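Local coordinates for protein B- and T-lymphocyte attenuator (Mus musculus, PDB 1XAU) that acts as an inhibitory receptor on lymphocytes, dampening antigen receptor signalling through the phosphatases SHP-1 and SHP-2, its ectodomain binding the herpesvirus entry mediator HVEM, at residues A[84-87]-A[88-92]. Sequence-based numbering, arbitrary orientation.
Sequences KPIH and LSDNG
Asp90 N donates to His87 O at 2.9 Å, opening the short 3-10 segment 88-90, which a bond from Asn91 N to Leu88 O continues. This is the E-F turn of the V-type immunoglobulin domain, carrying the chain from strand 78-83 in one sheet to strand 92-100 in the other, and Asp90 and Gly92 open the D-x-G-x-Y-x-C signature of the fold, which Tyr94 and Cys96 complete. The Asp90 carboxylate folds back over the start of the turn: with Asp90 CG beside its own backbone N (chi1 -65°) and anti to the carbonyl carbon, OD2 receives His87 N at 2.6 Å through its anti lone pair. Asp90 thus holds both backbone polar groups of His87, the C=O through its N-H and the N-H through its carboxylate. The same OD2 takes a second, weak bond from His87 ND1 at 3.1 Å, bent to 123°, with the imidazole and carboxylate planes 38° apart. This shared oxygen probably steadies the ring, and the carboxylate would favour a proton on ND1. Pro85 O lies 3.3 Å above the plane of the His87 ring, offset toward its rim. The Ile86 and Asp90 side chains pass each other in opposite directions, and the buried isoleucine also packs on Ile112 and Val114 of strand 103-114. Asp90 O accepts a hydrogen bond from the Tyr94 hydroxyl, the tyrosine corner usual in this fold. Ile86 CG1 lies 3.5 Å from Asp90 CB.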
ATOM      1  N   LYS A  84       8.713  -9.559  -3.652  1.00 16.38           N
ATOM      2  CA  LYS A  84       9.687 -10.196  -4.532  1.00 17.93           C
ATOM      3  C   LYS A  84      10.350 -11.367  -3.829  1.00 18.22           C
ATOM      4  O   LYS A  84      11.470 -11.225  -3.295  1.00 17.38           O
ATOM      5  CB  LYS A  84      10.769  -9.156  -4.887  1.00 20.01           C
ATOM      6  CG  LYS A  84      11.822  -9.645  -5.923  1.00 22.46           C
ATOM      7  CD  LYS A  84      12.758  -8.514  -6.394  1.00 26.34           C
ATOM      8  CE  LYS A  84      13.988  -9.121  -7.199  1.00 28.09           C
ATOM      9  NZ  LYS A  84      14.567  -8.151  -8.271  1.00 31.30           N
ATOM     10  N   PRO A  85       9.675 -12.511  -3.792  1.00 18.23           N
ATOM     11  CA  PRO A  85       8.342 -12.746  -4.367  1.00 18.14           C
ATOM     12  C   PRO A  85       7.359 -12.707  -3.222  1.00 18.06           C
ATOM     13  O   PRO A  85       7.771 -12.565  -2.071  1.00 17.17           O
ATOM     14  CB  PRO A  85       8.445 -14.191  -4.872  1.00 19.84           C
ATOM     15  CG  PRO A  85       9.262 -14.850  -3.811  1.00 18.60           C
ATOM     16  CD  PRO A  85      10.322 -13.778  -3.396  1.00 18.90           C
ATOM     17  N   ILE A  86       6.082 -12.920  -3.521  1.00 17.26           N
ATOM     18  CA  ILE A  86       5.069 -12.993  -2.509  1.00 17.89           C
ATOM     19  C   ILE A  86       4.998 -14.404  -1.882  1.00 18.60           C
ATOM     20  O   ILE A  86       5.373 -15.416  -2.536  1.00 20.00           O
ATOM     21  CB  ILE A  86       3.700 -12.572  -3.059  1.00 16.56           C
ATOM     22  CG1 ILE A  86       2.780 -12.382  -1.841  1.00 16.51           C
ATOM     23  CG2 ILE A  86       3.141 -13.645  -4.024  1.00 15.55           C
ATOM     24  CD1 ILE A  86       1.630 -11.507  -2.249  1.00 17.70           C
ATOM     25  N   HIS A  87       4.658 -14.466  -0.602  1.00 18.38           N
ATOM     26  CA  HIS A  87       4.617 -15.757   0.087  1.00 20.16           C
ATOM     27  C   HIS A  87       3.271 -15.998   0.717  1.00 19.60           C
ATOM     28  O   HIS A  87       2.468 -15.066   0.908  1.00 18.12           O
ATOM     29  CB  HIS A  87       5.647 -15.813   1.239  1.00 21.57           C
ATOM     30  CG  HIS A  87       7.014 -15.319   0.892  1.00 24.25           C
ATOM     31  ND1 HIS A  87       7.474 -14.061   1.263  1.00 26.73           N
ATOM     32  CD2 HIS A  87       8.029 -15.905   0.211  1.00 25.24           C
ATOM     33  CE1 HIS A  87       8.710 -13.900   0.808  1.00 26.59           C
ATOM     34  NE2 HIS A  87       9.065 -15.005   0.171  1.00 26.30           N
ATOM     35  N   LEU A  88       2.990 -17.254   1.105  1.00 20.84           N
ATOM     36  CA  LEU A  88       1.717 -17.487   1.790  1.00 21.55           C
ATOM     37  C   LEU A  88       1.525 -16.594   2.994  1.00 21.71           C
ATOM     38  O   LEU A  88       0.384 -16.122   3.249  1.00 21.57           O
ATOM     39  CB  LEU A  88       1.562 -18.981   2.270  1.00 23.18           C
ATOM     40  CG  LEU A  88       1.399 -19.956   1.096  1.00 25.13           C
ATOM     41  CD1 LEU A  88       1.745 -21.449   1.583  1.00 25.38           C
ATOM     42  CD2 LEU A  88      -0.068 -19.883   0.566  1.00 26.91           C
ATOM     43  N   SER A  89       2.588 -16.349   3.746  1.00 21.27           N
ATOM     44  CA  SER A  89       2.495 -15.525   4.943  1.00 21.70           C
ATOM     45  C   SER A  89       2.104 -14.050   4.652  1.00 21.20           C
ATOM     46  O   SER A  89       1.818 -13.265   5.598  1.00 20.75           O
ATOM     47  CB  SER A  89       3.829 -15.512   5.713  1.00 23.39           C
ATOM     48  OG  SER A  89       4.854 -15.109   4.844  1.00 24.56           O
ATOM     49  N   ASP A  90       2.163 -13.653   3.371  1.00 18.63           N
ATOM     50  CA  ASP A  90       1.783 -12.299   2.957  1.00 18.64           C
ATOM     51  C   ASP A  90       0.288 -12.106   2.831  1.00 18.13           C
ATOM     52  O   ASP A  90      -0.157 -11.000   2.579  1.00 17.33           O
ATOM     53  CB  ASP A  90       2.525 -11.916   1.629  1.00 18.18           C
ATOM     54  CG  ASP A  90       4.061 -11.844   1.845  1.00 20.97           C
ATOM     55  OD1 ASP A  90       4.504 -11.167   2.849  1.00 21.39           O
ATOM     56  OD2 ASP A  90       4.845 -12.469   1.069  1.00 21.50           O
ATOM     57  N   ASN A  91      -0.483 -13.180   2.951  1.00 17.85           N
ATOM     58  CA  ASN A  91      -1.951 -13.108   2.901  1.00 18.38           C
ATOM     59  C   ASN A  91      -2.392 -12.060   3.953  1.00 18.24           C
ATOM     60  O   ASN A  91      -1.803 -11.997   5.059  1.00 19.09           O
ATOM     61  CB  ASN A  91      -2.478 -14.442   3.366  1.00 21.91           C
ATOM     62  CG  ASN A  91      -3.854 -14.702   2.929  1.00 25.43           C
ATOM     63  OD1 ASN A  91      -4.096 -15.183   1.805  1.00 25.25           O
ATOM     64  ND2 ASN A  91      -4.828 -14.406   3.843  1.00 26.64           N
ATOM     65  N   GLY A  92      -3.378 -11.248   3.662  1.00 17.11           N
ATOM     66  CA  GLY A  92      -3.775 -10.275   4.701  1.00 17.34           C
ATOM     67  C   GLY A  92      -4.315  -8.995   4.122  1.00 17.80           C
ATOM     68  O   GLY A  92      -4.497  -8.899   2.876  1.00 17.36           O
TER